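Local coordinates for protein cellobiose 2-epimerase (Caldibacillus thermoamylovorans, PDB 5ZHB) that catalyses the reversible epimerization of cellobiose at C2 of its reducing-end sugar, and belongs to the N-acylglucosamine 2-epimerase family, at residues K43-C53 / G93-K101. Numbering follows the deposited sequence. Where two conformers were deposited one is given.
Sequences KDAGKGGIATC and GLYWMVDYK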
ATOM      1  N   LYS A  43      22.598   9.349   2.704  1.00 25.80           N
ATOM      2  CA  LYS A  43      22.318   9.245   4.130  1.00 27.38           C
ATOM      3  C   LYS A  43      21.648  10.494   4.687  1.00 25.51           C
ATOM      4  O   LYS A  43      21.008  10.426   5.753  1.00 26.30           O
ATOM      5  CB  LYS A  43      23.559   8.879   4.951  1.00 29.55           C
ATOM      6  CG  LYS A  43      24.112   7.504   4.636  1.00 32.25           C
ATOM      7  CD  LYS A  43      25.363   7.159   5.429  1.00 36.94           C
ATOM      8  CE  LYS A  43      25.897   5.802   5.067  1.00 41.94           C
ATOM      9  NZ  LYS A  43      27.156   5.593   5.783  1.00 43.60           N
ATOM     10  N   ASP A  44      21.777  11.600   3.951  1.00 26.13           N
ATOM     11  CA  ASP A  44      21.216  12.882   4.344  1.00 27.72           C
ATOM     12  C   ASP A  44      19.902  13.173   3.600  1.00 28.39           C
ATOM     13  O   ASP A  44      19.400  14.286   3.662  1.00 22.78           O
ATOM     14  CB  ASP A  44      22.211  14.007   4.080  1.00 30.40           C
ATOM     15  CG  ASP A  44      22.627  14.175   2.620  1.00 33.69           C
ATOM     16  OD1 ASP A  44      22.381  13.248   1.813  1.00 35.22           O
ATOM     17  OD2 ASP A  44      23.172  15.235   2.275  1.00 38.80           O
ATOM     18  N   ALA A  45      19.324  12.190   2.888  1.00 25.37           N
ATOM     19  CA  ALA A  45      18.078  12.442   2.174  1.00 24.67           C
ATOM     20  C   ALA A  45      16.919  12.601   3.158  1.00 23.87           C
ATOM     21  O   ALA A  45      16.952  12.113   4.290  1.00 24.15           O
ATOM     22  CB  ALA A  45      17.819  11.317   1.197  1.00 25.79           C
ATOM     23  N   GLY A  46      15.848  13.252   2.691  1.00 23.80           N
ATOM     24  CA  GLY A  46      14.592  13.306   3.425  1.00 22.99           C
ATOM     25  C   GLY A  46      14.011  11.922   3.709  1.00 22.35           C
ATOM     26  O   GLY A  46      14.257  10.985   2.943  1.00 21.52           O
ATOM     27  N   LYS A  47      13.294  11.801   4.845  1.00 22.13           N
ATOM     28  CA  LYS A  47      12.667  10.556   5.281  1.00 22.88           C
ATOM     29  C   LYS A  47      11.141  10.704   5.249  1.00 22.70           C
ATOM     30  O   LYS A  47      10.575  11.565   5.934  1.00 22.30           O
ATOM     31  CB  LYS A  47      13.178  10.140   6.670  1.00 24.47           C
ATOM     32  CG  LYS A  47      14.668   9.835   6.709  1.00 26.55           C
ATOM     33  CD  LYS A  47      15.237   9.599   8.110  1.00 25.96           C
ATOM     34  CE  LYS A  47      16.695   9.248   8.017  1.00 29.44           C
ATOM     35  NZ  LYS A  47      17.322   9.196   9.339  1.00 29.25           N
ATOM     36  N   GLY A  48      10.466   9.902   4.400  1.00 20.94           N
ATOM     37  CA  GLY A  48       9.016  10.045   4.243  1.00 19.73           C
ATOM     38  C   GLY A  48       8.266   9.523   5.457  1.00 18.81           C
ATOM     39  O   GLY A  48       8.675   8.546   6.064  1.00 21.26           O
ATOM     40  N   GLY A  49       7.127  10.162   5.764  1.00 19.37           N
ATOM     41  CA  GLY A  49       6.243   9.715   6.813  1.00 19.22           C
ATOM     42  C   GLY A  49       5.610   8.380   6.428  1.00 17.64           C
ATOM     43  O   GLY A  49       5.647   7.425   7.205  1.00 17.42           O
ATOM     44  N   ILE A  50       5.091   8.323   5.198  1.00 17.75           N
ATOM     45  CA  ILE A  50       4.538   7.071   4.694  1.00 19.48           C
ATOM     46  C   ILE A  50       5.618   5.989   4.569  1.00 19.18           C
ATOM     47  O   ILE A  50       5.366   4.842   4.951  1.00 19.05           O
ATOM     48  CB  ILE A  50       3.728   7.279   3.403  1.00 19.73           C
ATOM     49  CG1 ILE A  50       2.467   8.096   3.731  1.00 20.89           C
ATOM     50  CG2 ILE A  50       3.358   5.913   2.800  1.00 20.24           C
ATOM     51  CD1 ILE A  50       1.635   8.509   2.540  1.00 23.15           C
ATOM     52  N   ALA A  51       6.780   6.321   4.005  1.00 17.32           N
ATOM     53  CA  ALA A  51       7.866   5.346   3.925  1.00 18.79           C
ATOM     54  C   ALA A  51       8.140   4.745   5.309  1.00 17.02           C
ATOM     55  O   ALA A  51       8.351   3.535   5.439  1.00 17.77           O
ATOM     56  CB  ALA A  51       9.093   5.967   3.301  1.00 18.72           C
ATOM     57  N   THR A  52       8.125   5.575   6.356  1.00 19.57           N
ATOM     58  CA  THR A  52       8.463   5.102   7.699  1.00 20.60           C
ATOM     59  C   THR A  52       7.381   4.146   8.214  1.00 20.95           C
ATOM     60  O   THR A  52       7.695   3.122   8.831  1.00 21.64           O
ATOM     61  CB  THR A  52       8.682   6.287   8.659  1.00 22.46           C
ATOM     62  OG1 THR A  52       9.746   7.132   8.233  1.00 22.29           O
ATOM     63  CG2 THR A  52       9.033   5.818  10.053  1.00 25.66           C
ATOM     64  N   CYS A  53       6.106   4.509   8.026  1.00 19.46           N
ATOM     65  CA  CYS A  53       5.015   3.596   8.304  1.00 20.03           C
ATOM     66  C   CYS A  53       5.215   2.267   7.578  1.00 19.67           C
ATOM     67  O   CYS A  53       5.004   1.211   8.161  1.00 20.52           O
ATOM     68  CB  CYS A  53       3.664   4.147   7.874  1.00 18.40           C
ATOM     69  SG  CYS A  53       3.190   5.665   8.731  1.00 22.72           S
ATOM     70  N   GLY A  93      -0.755  13.994  14.504  1.00 26.90           N
ATOM     71  CA  GLY A  93      -0.761  13.325  13.208  1.00 25.88           C
ATOM     72  C   GLY A  93       0.641  13.292  12.612  1.00 26.86           C
ATOM     73  O   GLY A  93       1.568  13.879  13.167  1.00 26.23           O
ATOM     74  N   LEU A  94       0.784  12.576  11.485  1.00 23.55           N
ATOM     75  CA  LEU A  94       2.084  12.285  10.899  1.00 21.44           C
ATOM     76  C   LEU A  94       2.406  13.331   9.855  1.00 20.95           C
ATOM     77  O   LEU A  94       1.568  13.630   9.022  1.00 21.04           O
ATOM     78  CB  LEU A  94       2.106  10.902  10.250  1.00 22.08           C
ATOM     79  CG  LEU A  94       1.649   9.720  11.105  1.00 24.64           C
ATOM     80  CD1 LEU A  94       1.782   8.432  10.296  1.00 23.19           C
ATOM     81  CD2 LEU A  94       2.446   9.625  12.392  1.00 28.26           C
ATOM     82  N   TYR A  95       3.618  13.896   9.948  1.00 21.73           N
ATOM     83  CA  TYR A  95       4.191  14.718   8.898  1.00 24.76           C
ATOM     84  C   TYR A  95       4.297  13.944   7.585  1.00 22.71           C
ATOM     85  O   TYR A  95       4.536  12.741   7.593  1.00 21.33           O
ATOM     86  CB  TYR A  95       5.586  15.133   9.390  1.00 24.05           C
ATOM     87  CG  TYR A  95       5.582  16.151  10.517  1.00 24.65           C
ATOM     88  CD1 TYR A  95       4.767  17.282  10.478  1.00 24.71           C
ATOM     89  CD2 TYR A  95       6.420  15.992  11.617  1.00 26.81           C
ATOM     90  CE1 TYR A  95       4.795  18.232  11.498  1.00 25.19           C
ATOM     91  CE2 TYR A  95       6.460  16.929  12.636  1.00 25.61           C
ATOM     92  CZ  TYR A  95       5.677  18.065  12.562  1.00 26.84           C
ATOM     93  OH  TYR A  95       5.688  18.949  13.599  1.00 28.01           O
ATOM     94  N   TRP A  96       4.247  14.675   6.470  1.00 22.99           N
ATOM     95  CA  TRP A  96       4.469  14.100   5.155  1.00 23.50           C
ATOM     96  C   TRP A  96       5.935  13.730   4.909  1.00 22.76           C
ATOM     97  O   TRP A  96       6.236  12.665   4.342  1.00 18.78           O
ATOM     98  CB  TRP A  96       3.988  15.093   4.104  1.00 23.04           C
ATOM     99  CG  TRP A  96       3.911  14.563   2.700  1.00 24.70           C
ATOM    100  CD1 TRP A  96       4.679  14.925   1.632  1.00 26.69           C
ATOM    101  CD2 TRP A  96       2.934  13.619   2.196  1.00 25.31           C
ATOM    102  NE1 TRP A  96       4.251  14.266   0.507  1.00 27.51           N
ATOM    103  CE2 TRP A  96       3.185  13.464   0.822  1.00 27.19           C
ATOM    104  CE3 TRP A  96       1.896  12.886   2.778  1.00 27.64           C
ATOM    105  CZ2 TRP A  96       2.423  12.619   0.018  1.00 28.98           C
ATOM    106  CZ3 TRP A  96       1.164  12.028   1.988  1.00 29.88           C
ATOM    107  CH2 TRP A  96       1.408  11.915   0.619  1.00 28.47           C
ATOM    108  N   MET A  97       6.844  14.626   5.313  0.50 20.83           N
ATOM    109  CA  MET A  97       8.274  14.370   5.227  0.50 21.97           C
ATOM    110  C   MET A  97       8.976  14.964   6.448  0.50 22.49           C
ATOM    111  O   MET A  97       8.537  15.974   7.007  0.50 20.44           O
ATOM    112  CB  MET A  97       8.923  15.020   3.995  0.50 20.55           C
ATOM    113  CG  MET A  97       8.517  14.465   2.628  0.50 20.85           C
ATOM    114  SD  MET A  97       9.277  12.890   2.157  0.50 19.03           S
ATOM    115  CE  MET A  97      11.029  13.209   2.409  0.50 18.79           C
ATOM    116  N   VAL A  98      10.086  14.326   6.825  1.00 23.52           N
ATOM    117  CA  VAL A  98      11.071  14.900   7.727  1.00 24.78           C
ATOM    118  C   VAL A  98      12.441  14.828   7.060  1.00 23.90           C
ATOM    119  O   VAL A  98      12.636  14.099   6.103  1.00 23.18           O
ATOM    120  CB  VAL A  98      11.052  14.230   9.115  1.00 24.73           C
ATOM    121  CG1 VAL A  98       9.722  14.452   9.835  1.00 28.39           C
ATOM    122  CG2 VAL A  98      11.390  12.743   9.043  1.00 24.80           C
ATOM    123  N   ASP A  99      13.403  15.621   7.560  1.00 25.35           N
ATOM    124  CA  ASP A  99      14.755  15.612   7.036  1.00 24.40           C
ATOM    125  C   ASP A  99      15.462  14.430   7.673  1.00 23.37           C
ATOM    126  O   ASP A  99      14.892  13.744   8.508  1.00 23.88           O
ATOM    127  CB  ASP A  99      15.443  16.959   7.245  1.00 23.62           C
ATOM    128  CG  ASP A  99      15.736  17.327   8.695  1.00 25.74           C
ATOM    129  OD1 ASP A  99      15.621  16.453   9.566  1.00 26.78           O
ATOM    130  OD2 ASP A  99      16.038  18.512   8.946  1.00 28.07           O
ATOM    131  N   TYR A 100      16.743  14.255   7.362  1.00 24.65           N
ATOM    132  CA  TYR A 100      17.447  13.061   7.795  1.00 24.74           C
ATOM    133  C   TYR A 100      17.635  13.020   9.312  1.00 28.95           C
ATOM    134  O   TYR A 100      17.904  11.939   9.839  1.00 30.39           O
ATOM    135  CB  TYR A 100      18.750  12.941   7.010  1.00 26.73           C
ATOM    136  CG  TYR A 100      19.901  13.837   7.462  1.00 28.25           C
ATOM    137  CD1 TYR A 100      19.920  15.182   7.131  1.00 31.52           C
ATOM    138  CD2 TYR A 100      20.995  13.309   8.135  1.00 34.72           C
ATOM    139  CE1 TYR A 100      20.968  16.001   7.501  1.00 35.20           C
ATOM    140  CE2 TYR A 100      22.059  14.121   8.520  1.00 39.95           C
ATOM    141  CZ  TYR A 100      22.042  15.469   8.192  1.00 39.56           C
ATOM    142  OH  TYR A 100      23.046  16.329   8.525  1.00 41.94           O
ATOM    143  N   LYS A 101      17.505  14.169  10.003  1.00 27.46           N
ATOM    144  CA  LYS A 101      17.578  14.171  11.461  1.00 33.50           C
ATOM    145  C   LYS A 101      16.194  14.158  12.112  1.00 32.14           C
ATOM    146  O   LYS A 101      16.084  14.226  13.324  1.00 26.76           O
ATOM    147  CB  LYS A 101      18.377  15.402  11.903  1.00 41.20           C
ATOM    148  CG  LYS A 101      19.824  15.398  11.450  1.00 45.99           C
ATOM    149  CD  LYS A 101      20.661  16.472  12.129  1.00 53.87           C
ATOM    150  CE  LYS A 101      21.760  16.979  11.252  1.00 59.92           C
ATOM    151  NZ  LYS A 101      22.384  18.189  11.803  1.00 69.91           N
TER
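Lys47 and Val98 pair in a short two-strand antiparallel sheet that joins two connections between helices of an (alpha/alpha)6 barrel, the fold of the N-acylglucosamine 2-epimerase family, where strand 47-48 runs directly into helix 49-66. Their backbones exchange two hydrogen bonds, Lys47 N to Val98 O (2.7 Å) and Val98 N to Lys47 O (2.9 Å). A third backbone bond, from Gly49 N to Trp96 O, ties the first turn of the helix to segment 93-101; its donor stands above the carbonyl plane. The Lys47 side chain, extended beyond CG, carries NZ to Tyr100 O (2.8 Å), and the same ammonium bonds Gly29 O and forms a salt bridge with Asp25. A methionine here would probably leave the Asp25 carboxylate without its mate and Tyr100 O without this donor. Apolar contacts continue beyond the helix end of the strand pair: Ile50 CD1 meets Trp96 CZ3 at 3.6 Å, and Cys53 SG touches Leu94 CD1. In one of its two conformers Met97, bent at chi2 (-77°) and chi3 (-52°), folds over Gly46 and Gly48. Farther along, the Tyr100 ring is sandwiched between Lys101 CG on one face and Asp44 on the other, the Asp44 CA making a CH-pi contact 3.9 Å from the ring centroid.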